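Local coordinates for trp repressor binding protein WrbA (Deinococcus radiodurans, PDB 1YDG) that catalyses the reduction of quinones to quinols by NADH or NADPH, using one bound FMN per subunit of a homotetramer, at residues 5-10 / 78-83; 11-16 / 38-43; 71-76 / 98-103; 115-120 / 146-151. One frame throughout, in Å; residues are numbered along the deposited sequence.

Interaction 1: residues 5-10 / 78-83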
loop_
_atom_site.group_PDB
_atom_site.type_symbol
_atom_site.label_atom_id
_atom_site.label_comp_id
_atom_site.label_asym_id
_atom_site.label_seq_id
_atom_site.Cartn_x
_atom_site.Cartn_y
_atom_site.Cartn_z
ATOM N N ALA B 5 37.045 4.721 1.939
ATOM C CA ALA B 5 36.156 5.664 2.622
ATOM C C ALA B 5 35.151 4.867 3.442
ATOM O O ALA B 5 34.602 3.884 2.969
ATOM C CB ALA B 5 35.426 6.545 1.612
ATOM N N PRO B 6 34.944 5.250 4.699
ATOM C CA PRO B 6 33.774 4.691 5.357
ATOM C C PRO B 6 32.483 5.080 4.623
ATOM O O PRO B 6 32.377 6.185 4.091
ATOM C CB PRO B 6 33.822 5.319 6.751
ATOM C CG PRO B 6 35.271 5.711 6.946
ATOM C CD PRO B 6 35.727 6.123 5.587
ATOM N N VAL B 7 31.529 4.152 4.591
ATOM C CA VAL B 7 30.177 4.437 4.106
ATOM C C VAL B 7 29.587 5.624 4.864
ATOM O O VAL B 7 29.698 5.711 6.087
ATOM C CB VAL B 7 29.244 3.203 4.287
ATOM C CG1 VAL B 7 27.771 3.562 4.035
ATOM C CG2 VAL B 7 29.663 2.093 3.356
ATOM N N LYS B 8 28.960 6.537 4.136
ATOM C CA LYS B 8 28.335 7.709 4.757
ATOM C C LYS B 8 26.865 7.402 5.002
ATOM O O LYS B 8 26.107 7.209 4.045
ATOM C CB LYS B 8 28.477 8.926 3.855
ATOM C CG LYS B 8 29.918 9.393 3.680
ATOM C CD LYS B 8 30.081 10.235 2.424
ATOM C CE LYS B 8 31.531 10.768 2.269
ATOM N NZ LYS B 8 32.573 9.748 2.592
ATOM N N LEU B 9 26.483 7.368 6.282
ATOM C CA LEU B 9 25.171 6.935 6.709
ATOM C C LEU B 9 24.485 8.067 7.421
ATOM O O LEU B 9 24.997 8.551 8.419
ATOM C CB LEU B 9 25.294 5.730 7.661
ATOM C CG LEU B 9 24.038 5.233 8.365
ATOM C CD1 LEU B 9 23.014 4.609 7.396
ATOM C CD2 LEU B 9 24.371 4.241 9.513
ATOM N N ALA B 10 23.329 8.475 6.906
ATOM C CA ALA B 10 22.467 9.466 7.550
ATOM C C ALA B 10 21.243 8.783 8.128
ATOM O O ALA B 10 20.487 8.133 7.389
ATOM C CB ALA B 10 22.027 10.517 6.552
ATOM N N TRP B 78 24.976 14.157 0.838
ATOM C CA TRP B 78 26.188 13.618 1.436
ATOM C C TRP B 78 26.131 12.098 1.619
ATOM O O TRP B 78 27.123 11.410 1.359
ATOM C CB TRP B 78 26.459 14.297 2.791
ATOM C CG TRP B 78 27.531 13.660 3.624
ATOM C CD1 TRP B 78 28.863 13.818 3.491
ATOM C CD2 TRP B 78 27.339 12.743 4.711
ATOM N NE1 TRP B 78 29.530 13.059 4.430
ATOM C CE2 TRP B 78 28.612 12.407 5.202
ATOM C CE3 TRP B 78 26.204 12.182 5.326
ATOM C CZ2 TRP B 78 28.795 11.533 6.265
ATOM C CZ3 TRP B 78 26.389 11.326 6.376
ATOM C CH2 TRP B 78 27.671 10.993 6.833
ATOM N N ALA B 79 24.987 11.596 2.082
ATOM C CA ALA B 79 24.836 10.191 2.439
ATOM C C ALA B 79 24.979 9.262 1.236
ATOM O O ALA B 79 24.642 9.594 0.111
ATOM C CB ALA B 79 23.488 9.949 3.128
ATOM N N GLU B 80 25.504 8.086 1.501
ATOM C CA GLU B 80 25.456 7.010 0.537
ATOM C C GLU B 80 24.384 6.017 0.963
ATOM O O GLU B 80 23.854 5.281 0.138
ATOM C CB GLU B 80 26.822 6.371 0.447
ATOM C CG GLU B 80 27.811 7.247 -0.274
ATOM C CD GLU B 80 29.246 7.015 0.128
ATOM O OE1 GLU B 80 29.508 6.570 1.253
ATOM O OE2 GLU B 80 30.131 7.285 -0.700
ATOM N N ALA B 81 24.070 6.021 2.258
ATOM C CA ALA B 81 23.052 5.165 2.824
ATOM C C ALA B 81 22.141 5.993 3.705
ATOM O O ALA B 81 22.608 6.725 4.556
ATOM C CB ALA B 81 23.712 4.044 3.618
ATOM N N ILE B 82 20.833 5.877 3.497
ATOM C CA ILE B 82 19.847 6.638 4.245
ATOM C C ILE B 82 18.892 5.768 5.042
ATOM O O ILE B 82 18.344 4.792 4.521
ATOM C CB ILE B 82 18.987 7.491 3.280
ATOM C CG1 ILE B 82 19.860 8.545 2.598
ATOM C CG2 ILE B 82 17.797 8.117 4.037
ATOM C CD1 ILE B 82 19.331 9.058 1.238
ATOM N N VAL B 83 18.662 6.140 6.298
ATOM C CA VAL B 83 17.566 5.561 7.068
ATOM C C VAL B 83 16.633 6.673 7.491
ATOM O O VAL B 83 17.099 7.686 8.018
ATOM C CB VAL B 83 18.055 4.800 8.344
ATOM C CG1 VAL B 83 16.889 4.317 9.197
ATOM C CG2 VAL B 83 18.976 3.636 7.993
HETATM O O HOH W 1 32.269 6.600 1.722
#
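Lys8 and Ala81 meet where strands 8-13 and 81-89 start their parallel pairing in the central sheet of the flavodoxin-like fold. Lys8 O receives two backbone donors, Glu80 N at 2.8 Å and Ala81 N at 3.0 Å. Further on, Ala10 N gives its hydrogen to Ala81 O, and Val83 N reaches Ala10 O over 2.9 Å in an almost straight bond. Glu80 also turns its side chain back on Lys8: OE1 accepts from Lys8 N at 2.9 Å, on the anti side of the carboxylate, and a water donates to the same oxygen. The ammonium of Lys8 stays 4.6 Å (NZ to OE1) from that carboxylate, opposite in charge but not in contact.

In this alpha/beta sandwich the short helix 73-78 ends just before the strand begins, which leaves the Trp78 indole lying across Lys8 at the start of the pairing. A chi1 of 169° sets its CG anti to the backbone N, on the side toward Lys8. The two side chains cross at about a right angle, with Lys8 CB over one face, 3.6 Å from the centroid of the six-membered ring, and Lys8 CD lying 3.5 Å from NE1. Arg39 makes a cation-pi contact with the other face, so the indole is sandwiched between two basic side chains. At the ring edge, near its plane, CZ3 meets Leu9 O. Ala10 CB packs on Ala79 CB, while Leu9 CD1 lies against Ala81 CB and Val83 CG2, on the side of the sheet where helix 180-204 covers Ala81 and Val83.

Interaction 2: residues 11-16 / 38-43. With SO4 (sulfate ion), chain J.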
loop_
_atom_site.group_PDB
_atom_site.type_symbol
_atom_site.label_atom_id
_atom_site.label_comp_id
_atom_site.label_asym_id
_atom_site.label_seq_id
_atom_site.Cartn_x
_atom_site.Cartn_y
_atom_site.Cartn_z
ATOM N N ILE B 11 21.042 8.952 9.435
ATOM C CA ILE B 11 19.823 8.516 10.127
ATOM C C ILE B 11 18.986 9.758 10.341
ATOM O O ILE B 11 19.366 10.622 11.140
ATOM C CB ILE B 11 20.119 7.882 11.505
ATOM C CG1 ILE B 11 21.249 6.837 11.438
ATOM C CG2 ILE B 11 18.859 7.279 12.116
ATOM C CD1 ILE B 11 21.007 5.715 10.499
ATOM N N VAL B 12 17.876 9.865 9.608
ATOM C CA VAL B 12 16.963 11.008 9.689
ATOM C C VAL B 12 15.680 10.508 10.355
ATOM O O VAL B 12 15.026 9.565 9.864
ATOM C CB VAL B 12 16.628 11.606 8.301
ATOM C CG1 VAL B 12 15.666 12.780 8.433
ATOM C CG2 VAL B 12 17.880 12.036 7.585
ATOM N N PHE B 13 15.367 11.084 11.510
ATOM C CA PHE B 13 14.269 10.597 12.332
ATOM C C PHE B 13 13.438 11.757 12.844
ATOM O O PHE B 13 13.965 12.845 13.144
ATOM C CB PHE B 13 14.789 9.752 13.504
ATOM C CG PHE B 13 15.384 10.570 14.616
ATOM C CD1 PHE B 13 14.618 10.912 15.726
ATOM C CD2 PHE B 13 16.680 11.040 14.519
ATOM C CE1 PHE B 13 15.140 11.686 16.727
ATOM C CE2 PHE B 13 17.221 11.829 15.526
ATOM C CZ PHE B 13 16.455 12.157 16.626
ATOM N N TYR B 14 12.128 11.546 12.878
ATOM C CA TYR B 14 11.237 12.392 13.642
ATOM C C TYR B 14 10.852 11.664 14.927
ATOM O O TYR B 14 10.634 10.446 14.918
ATOM C CB TYR B 14 9.965 12.782 12.872
ATOM C CG TYR B 14 9.106 13.626 13.767
ATOM C CD1 TYR B 14 9.493 14.912 14.099
ATOM C CD2 TYR B 14 7.996 13.083 14.411
ATOM C CE1 TYR B 14 8.744 15.680 14.999
ATOM C CE2 TYR B 14 7.250 13.827 15.329
ATOM C CZ TYR B 14 7.634 15.130 15.611
ATOM O OH TYR B 14 6.922 15.869 16.502
ATOM N N SER B 15 10.769 12.408 16.026
ATOM C CA SER B 15 10.309 11.870 17.303
ATOM C C SER B 15 9.585 12.969 18.084
ATOM O O SER B 15 10.145 14.061 18.285
ATOM C CB SER B 15 11.495 11.331 18.117
ATOM O OG SER B 15 11.036 10.690 19.301
ATOM N N SER B 16 8.343 12.703 18.508
ATOM C CA SER B 16 7.674 13.583 19.451
ATOM C C SER B 16 8.086 13.232 20.880
ATOM O O SER B 16 8.609 14.065 21.615
ATOM C CB SER B 16 6.154 13.464 19.354
ATOM O OG SER B 16 5.678 13.825 18.083
ATOM N N VAL B 38 28.734 8.206 10.563
ATOM C CA VAL B 38 27.310 8.383 10.840
ATOM C C VAL B 38 26.916 9.825 11.168
ATOM O O VAL B 38 27.595 10.502 11.942
ATOM C CB VAL B 38 26.861 7.471 12.002
ATOM C CG1 VAL B 38 25.351 7.461 12.121
ATOM C CG2 VAL B 38 27.391 6.028 11.804
ATOM N N ARG B 39 25.818 10.278 10.572
ATOM C CA ARG B 39 25.092 11.462 11.056
ATOM C C ARG B 39 23.746 11.039 11.619
ATOM O O ARG B 39 22.949 10.442 10.917
ATOM C CB ARG B 39 24.858 12.489 9.947
ATOM C CG ARG B 39 26.132 13.058 9.410
ATOM C CD ARG B 39 25.862 14.151 8.391
ATOM N NE ARG B 39 27.118 14.691 7.905
ATOM C CZ ARG B 39 27.257 15.474 6.841
ATOM N NH1 ARG B 39 26.202 15.869 6.140
ATOM N NH2 ARG B 39 28.471 15.880 6.500
ATOM N N LEU B 40 23.507 11.374 12.881
ATOM C CA LEU B 40 22.199 11.301 13.497
ATOM C C LEU B 40 21.560 12.678 13.427
ATOM O O LEU B 40 22.100 13.643 13.968
ATOM C CB LEU B 40 22.353 10.873 14.952
ATOM C CG LEU B 40 21.124 10.819 15.855
ATOM C CD1 LEU B 40 20.148 9.841 15.291
ATOM C CD2 LEU B 40 21.549 10.410 17.264
ATOM N N LEU B 41 20.408 12.755 12.770
ATOM C CA LEU B 41 19.782 14.017 12.368
ATOM C C LEU B 41 18.301 14.004 12.691
ATOM O O LEU B 41 17.557 13.107 12.278
ATOM C CB LEU B 41 19.955 14.217 10.862
ATOM C CG LEU B 41 21.401 14.205 10.366
ATOM C CD1 LEU B 41 21.424 13.862 8.895
ATOM C CD2 LEU B 41 22.075 15.532 10.637
ATOM N N LYS B 42 17.848 15.018 13.406
ATOM C CA LYS B 42 16.430 15.098 13.751
ATOM C C LYS B 42 15.661 15.895 12.708
ATOM O O LYS B 42 16.176 16.854 12.090
ATOM C CB LYS B 42 16.245 15.696 15.157
ATOM C CG LYS B 42 16.547 17.170 15.245
ATOM C CD LYS B 42 16.492 17.727 16.659
ATOM C CE LYS B 42 16.822 19.235 16.646
ATOM N NZ LYS B 42 17.429 19.716 17.928
ATOM N N VAL B 43 14.406 15.514 12.526
ATOM C CA VAL B 43 13.506 16.241 11.657
ATOM C C VAL B 43 12.953 17.456 12.414
ATOM O O VAL B 43 12.435 17.340 13.522
ATOM C CB VAL B 43 12.343 15.327 11.144
ATOM C CG1 VAL B 43 11.267 16.137 10.444
ATOM C CG2 VAL B 43 12.863 14.232 10.209
HETATM S S SO4 J . 7.816 8.961 19.280
HETATM O O1 SO4 J . 7.992 8.760 20.718
HETATM O O2 SO4 J . 7.051 7.868 18.716
HETATM O O3 SO4 J . 7.115 10.233 19.100
HETATM O O4 SO4 J . 9.118 8.971 18.626
HETATM O O HOH W 2 12.320 14.839 15.790
#
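Ile11 N donates to Arg39 O at 2.8 Å, continuing the parallel pairing of strands 8-13 and 37-42, the two strands of a beta-alpha-beta unit joined by helix 19-33. Ile11 O then receives Leu41 N, and its CG1 touches Val38 CG1. Val12 faces the opposite side of the sheet: its CG1 meets Val43 CG2 at 3.6 Å, the two side chains crossing at about a right angle, while CG2 rests on Leu41 CD1 and Phe100 of helix 95-102 covers Val12 from outside.

Phe13 continues the backbone pattern, N to Leu41 O and O from Val43 N. Its CG sits between the backbone N and the carbonyl carbon (chi1 76°), and the ring lies over the neighbouring strand. There CE2 presses on Leu40 CD1 at 3.5 Å, and Lys42 CA stands over one ring face in a CH-pi contact, 4.2 Å from the centroid. The amine of Lys42 leads away to Met65 O.

Past the strand, Tyr14 lays CB against Val43 CB at 3.9 Å and carries its hydroxyl to Glu45. Ser15 and Ser16 begin the FMN-binding loop of residues 15-20, the phosphate-binding loop of flavodoxin-like proteins. A sulfate ion occupies it here, probably much as the FMN phosphate would, and it is also held by Thr17, Thr19 and Gly20. Ser15 CB meets the edge of the Phe13 ring in its plane, while Ser15 OG donates to sulfate O4 at 2.7 Å. Ser16 N reaches sulfate O3 at 2.8 Å, through a bond bent to 133° at the hydrogen.

Interaction 3: residues 71-76 / 98-103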
loop_
_atom_site.group_PDB
_atom_site.type_symbol
_atom_site.label_atom_id
_atom_site.label_comp_id
_atom_site.label_asym_id
_atom_site.label_seq_id
_atom_site.Cartn_x
_atom_site.Cartn_y
_atom_site.Cartn_z
ATOM N N ALA B 71 17.980 17.925 10.354
ATOM C CA ALA B 71 18.191 17.394 9.018
ATOM C C ALA B 71 17.889 18.434 7.942
ATOM O O ALA B 71 16.905 19.177 8.023
ATOM C CB ALA B 71 17.340 16.131 8.806
ATOM N N THR B 72 18.748 18.453 6.928
ATOM C CA THR B 72 18.582 19.292 5.759
ATOM C C THR B 72 18.825 18.422 4.523
ATOM O O THR B 72 19.458 17.365 4.618
ATOM C CB THR B 72 19.594 20.479 5.793
ATOM O OG1 THR B 72 20.922 19.992 5.607
ATOM C CG2 THR B 72 19.520 21.221 7.109
ATOM N N PRO B 73 18.339 18.854 3.352
ATOM C CA PRO B 73 18.576 18.087 2.123
ATOM C C PRO B 73 20.045 17.695 1.841
ATOM O O PRO B 73 20.294 16.595 1.387
ATOM C CB PRO B 73 18.031 19.002 1.052
ATOM C CG PRO B 73 16.950 19.747 1.746
ATOM C CD PRO B 73 17.509 20.040 3.088
ATOM N N ALA B 74 21.000 18.583 2.131
ATOM C CA ALA B 74 22.422 18.300 1.924
ATOM C C ALA B 74 22.961 17.083 2.676
ATOM O O ALA B 74 23.983 16.500 2.285
ATOM C CB ALA B 74 23.259 19.535 2.278
ATOM N N ASP B 75 22.297 16.710 3.765
ATOM C CA ASP B 75 22.614 15.481 4.484
ATOM C C ASP B 75 22.360 14.246 3.605
ATOM O O ASP B 75 23.146 13.272 3.626
ATOM C CB ASP B 75 21.786 15.388 5.784
ATOM C CG ASP B 75 22.229 16.417 6.854
ATOM O OD1 ASP B 75 23.448 16.536 7.114
ATOM O OD2 ASP B 75 21.346 17.084 7.435
ATOM N N LEU B 76 21.280 14.283 2.821
ATOM C CA LEU B 76 21.005 13.174 1.899
ATOM C C LEU B 76 21.928 13.195 0.678
ATOM O O LEU B 76 22.299 12.140 0.190
ATOM C CB LEU B 76 19.540 13.142 1.477
ATOM C CG LEU B 76 18.512 13.164 2.615
ATOM C CD1 LEU B 76 17.167 12.778 2.091
ATOM C CD2 LEU B 76 18.887 12.266 3.786
ATOM N N ARG B 98 6.980 14.257 6.510
ATOM C CA ARG B 98 6.569 14.645 5.148
ATOM C C ARG B 98 7.029 16.067 4.794
ATOM O O ARG B 98 7.360 16.324 3.658
ATOM C CB ARG B 98 5.066 14.537 4.940
ATOM C CG ARG B 98 4.465 13.138 5.131
ATOM C CD ARG B 98 5.162 12.027 4.377
ATOM N NE ARG B 98 5.258 12.264 2.936
ATOM C CZ ARG B 98 5.582 11.339 2.031
ATOM N NH1 ARG B 98 5.811 10.075 2.392
ATOM N NH2 ARG B 98 5.656 11.670 0.748
ATOM N N ALA B 99 7.001 16.992 5.748
ATOM C CA ALA B 99 7.474 18.357 5.483
ATOM C C ALA B 99 8.925 18.339 5.054
ATOM O O ALA B 99 9.290 19.049 4.124
ATOM C CB ALA B 99 7.292 19.246 6.689
ATOM N N PHE B 100 9.739 17.511 5.727
ATOM C CA PHE B 100 11.125 17.322 5.359
ATOM C C PHE B 100 11.236 16.757 3.950
ATOM O O PHE B 100 11.972 17.261 3.122
ATOM C CB PHE B 100 11.850 16.384 6.331
ATOM C CG PHE B 100 13.242 16.081 5.899
ATOM C CD1 PHE B 100 14.188 17.105 5.802
ATOM C CD2 PHE B 100 13.602 14.809 5.521
ATOM C CE1 PHE B 100 15.489 16.834 5.358
ATOM C CE2 PHE B 100 14.868 14.545 5.074
ATOM C CZ PHE B 100 15.814 15.553 4.991
ATOM N N ILE B 101 10.501 15.677 3.691
ATOM C CA ILE B 101 10.467 15.055 2.368
ATOM C C ILE B 101 10.118 16.091 1.277
ATOM O O ILE B 101 10.735 16.117 0.215
ATOM C CB ILE B 101 9.476 13.846 2.366
ATOM C CG1 ILE B 101 10.089 12.676 3.141
ATOM C CG2 ILE B 101 9.108 13.436 0.949
ATOM C CD1 ILE B 101 9.094 11.586 3.520
ATOM N N ASP B 102 9.171 16.967 1.567
ATOM C CA ASP B 102 8.757 17.985 0.604
ATOM C C ASP B 102 9.834 19.050 0.338
ATOM O O ASP B 102 9.734 19.773 -0.654
ATOM C CB ASP B 102 7.414 18.619 1.008
ATOM C CG ASP B 102 6.226 17.671 0.831
ATOM O OD1 ASP B 102 6.449 16.526 0.377
ATOM O OD2 ASP B 102 5.058 18.065 1.141
ATOM N N THR B 103 10.875 19.136 1.169
ATOM C CA THR B 103 12.016 20.021 0.861
ATOM C C THR B 103 13.023 19.423 -0.107
ATOM O O THR B 103 13.928 20.119 -0.557
ATOM C CB THR B 103 12.795 20.466 2.112
ATOM O OG1 THR B 103 13.501 19.353 2.692
ATOM C CG2 THR B 103 11.871 21.105 3.090
#
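Phe100 sends its ring from helix 95-102 against the start of helix 73-78, and no hydrogen bond passes between the two segments. A chi1 of 175° sets its CG anti to the backbone N, on the side facing residues 71-76. At the ring edge, in its plane, Thr72 C lies 3.8 Å from CE1. Ala71 CB meets the same CE1 at 4.0 Å. The Leu76 and Phe100 side chains reach toward each other tip to tip, Leu76 CD1 4.2 Å from Phe100 CE2.

Both helices cover the same side of the flavodoxin-like sheet, and Phe100 and Leu76 each also touch Val12 and Phe84 on its strands. An alanine in place of Phe100 would probably open a gap between the helices, leaving Ala71 CB and Leu76 CD1 without the ring they pack on.

Pro73 makes the second touch: its CG lies 3.6 Å from Thr103 OG1, the two side chains crossing at about a right angle. That hydroxyl donates back to Phe100 O at 2.6 Å, on a lone pair in the carbonyl plane, and the same oxygen accepts Thr103 N. One residue earlier, Asp102 bonds to Ser95 of a second subunit.

Interaction 4: residues 115-120 / 146-151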
loop_
_atom_site.group_PDB
_atom_site.type_symbol
_atom_site.label_atom_id
_atom_site.label_comp_id
_atom_site.label_asym_id
_atom_site.label_seq_id
_atom_site.Cartn_x
_atom_site.Cartn_y
_atom_site.Cartn_z
ATOM N N ASN B 115 20.360 6.205 -6.547
ATOM C CA ASN B 115 21.330 5.178 -6.225
ATOM C C ASN B 115 21.797 5.124 -4.761
ATOM O O ASN B 115 22.680 4.353 -4.447
ATOM C CB ASN B 115 22.533 5.261 -7.179
ATOM C CG ASN B 115 22.109 5.211 -8.638
ATOM O OD1 ASN B 115 21.234 4.433 -9.008
ATOM N ND2 ASN B 115 22.716 6.056 -9.469
ATOM N N LYS B 116 21.179 5.880 -3.861
ATOM C CA LYS B 116 21.534 5.779 -2.452
ATOM C C LYS B 116 20.710 4.637 -1.863
ATOM O O LYS B 116 19.596 4.393 -2.307
ATOM C CB LYS B 116 21.253 7.090 -1.732
ATOM C CG LYS B 116 22.136 8.222 -2.185
ATOM C CD LYS B 116 21.569 9.571 -1.817
ATOM C CE LYS B 116 22.347 10.699 -2.523
ATOM N NZ LYS B 116 23.788 10.805 -2.105
ATOM N N THR B 117 21.264 3.902 -0.913
ATOM C CA THR B 117 20.467 2.863 -0.251
ATOM C C THR B 117 19.529 3.509 0.738
ATOM O O THR B 117 19.815 4.580 1.267
ATOM C CB THR B 117 21.293 1.792 0.421
ATOM O OG1 THR B 117 22.084 2.375 1.444
ATOM C CG2 THR B 117 22.195 1.073 -0.586
ATOM N N PHE B 118 18.406 2.843 0.965
ATOM C CA PHE B 118 17.323 3.350 1.766
ATOM C C PHE B 118 16.635 2.234 2.520
ATOM O O PHE B 118 16.248 1.227 1.924
ATOM C CB PHE B 118 16.272 3.997 0.895
ATOM C CG PHE B 118 15.176 4.644 1.677
ATOM C CD1 PHE B 118 15.328 5.944 2.153
ATOM C CD2 PHE B 118 14.010 3.951 1.984
ATOM C CE1 PHE B 118 14.310 6.558 2.894
ATOM C CE2 PHE B 118 12.989 4.551 2.722
ATOM C CZ PHE B 118 13.147 5.859 3.191
ATOM N N SER B 119 16.455 2.433 3.822
ATOM C CA SER B 119 15.543 1.597 4.608
ATOM C C SER B 119 14.836 2.485 5.625
ATOM O O SER B 119 15.170 3.667 5.772
ATOM C CB SER B 119 16.289 0.455 5.295
ATOM O OG SER B 119 16.899 0.878 6.488
ATOM N N ALA B 120 13.828 1.938 6.290
ATOM C CA ALA B 120 12.980 2.747 7.139
ATOM C C ALA B 120 12.589 2.031 8.424
ATOM O O ALA B 120 12.666 0.812 8.519
ATOM C CB ALA B 120 11.736 3.178 6.358
ATOM N N GLY B 146 14.737 6.806 -7.184
ATOM C CA GLY B 146 15.627 5.773 -7.699
ATOM C C GLY B 146 16.590 5.279 -6.630
ATOM O O GLY B 146 17.731 4.925 -6.920
ATOM N N ALA B 147 16.127 5.251 -5.390
ATOM C CA ALA B 147 16.892 4.664 -4.309
ATOM C C ALA B 147 16.946 3.146 -4.504
ATOM O O ALA B 147 16.119 2.563 -5.216
ATOM C CB ALA B 147 16.259 5.003 -2.979
ATOM N N VAL B 148 17.951 2.537 -3.896
ATOM C CA VAL B 148 18.085 1.100 -3.801
ATOM C C VAL B 148 17.575 0.710 -2.425
ATOM O O VAL B 148 18.194 1.048 -1.413
ATOM C CB VAL B 148 19.559 0.724 -3.976
ATOM C CG1 VAL B 148 19.801 -0.789 -3.784
ATOM C CG2 VAL B 148 20.027 1.190 -5.323
ATOM N N LEU B 149 16.424 0.036 -2.368
ATOM C CA LEU B 149 15.752 -0.199 -1.105
ATOM C C LEU B 149 16.337 -1.426 -0.435
ATOM O O LEU B 149 16.423 -2.468 -1.062
ATOM C CB LEU B 149 14.248 -0.327 -1.292
ATOM C CG LEU B 149 13.589 0.760 -2.164
ATOM C CD1 LEU B 149 12.113 0.670 -2.095
ATOM C CD2 LEU B 149 14.041 2.139 -1.738
ATOM N N THR B 150 16.768 -1.288 0.823
ATOM C CA THR B 150 17.421 -2.378 1.544
ATOM C C THR B 150 16.694 -2.764 2.837
ATOM O O THR B 150 17.266 -2.706 3.926
ATOM C CB THR B 150 18.881 -2.069 1.892
ATOM O OG1 THR B 150 18.939 -0.949 2.793
ATOM C CG2 THR B 150 19.692 -1.813 0.644
ATOM N N PRO B 151 15.449 -3.235 2.718
ATOM C CA PRO B 151 14.739 -3.612 3.935
ATOM C C PRO B 151 15.365 -4.891 4.548
ATOM O O PRO B 151 16.015 -5.648 3.832
ATOM C CB PRO B 151 13.324 -3.846 3.429
ATOM C CG PRO B 151 13.514 -4.389 2.069
ATOM C CD PRO B 151 14.650 -3.522 1.515
#
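Four backbone bonds join the segments in parallel, with Asn115 N giving to Gly146 O (2.9 Å), Val148 N to Lys116 O (2.9 Å), Phe118 N to Val148 O and Thr150 N to Phe118 O (2.8 Å). The Asn115 donor stands above the plane of the Gly146 carbonyl, and the other three are tilted some 30° from theirs. Gly146, with positive phi, closes helix 131-144 in a Schellman motif and turns the chain into the short strand 148-149, completing a beta-alpha-beta unit with strand 117-124.

Phe118 and Leu149 lie side by side on one face, pointing the same way, with Leu149 CD2 3.9 Å from Phe118 CB. Ala147 CB also touches Phe118 CB, at 4.0 Å. Thr117 and Thr150 meet on the opposite face, where Thr150 CG2 lies 4.0 Å from both Thr117 CB and Thr117 CG2. Thr150 OG1 comes to 3.9 Å from Ser119 CB. Were Thr150 an alanine, Thr117 CB and CG2 would probably be left without their methyl neighbour.

The polar ends look elsewhere: Thr117 OG1 bonds to Thr197, Ser119 OG to Gln193, both of helix 180-204, and Lys116 NZ donates to Glu77 O and Ala79 O, at and just beyond the end of helix 73-78. Val148 and Leu149 pack on their own counterparts in a third subunit, where Arg192 holds Asn115 OD1. Strand 117-124 runs between strands 81-89 and 148-149, with helix 131-144 over Phe118 and Leu149 and helix 180-204 over Thr117 and Thr150.

From the N terminus, strand 8-13 serves both interaction 1, in its first half, and interaction 2, in its second. Interaction 2 closes first, after helix 19-33, and lies wholly within the larger loop that interaction 1 closes when the chain reaches 81-83. Interaction 3 starts before that closure and ends beyond it, so it crosses interaction 1; it follows interaction 2 in series and joins it through Lys42 O to Ala71 N and the Arg39-Asp75 salt bridge. Interaction 4 comes last, in series with all three, and meets interaction 1 as Ile82 N pairs with Thr117 O. Interactions 1, 2 and 4 build the sheet, while interaction 3 packs helices on one side of it.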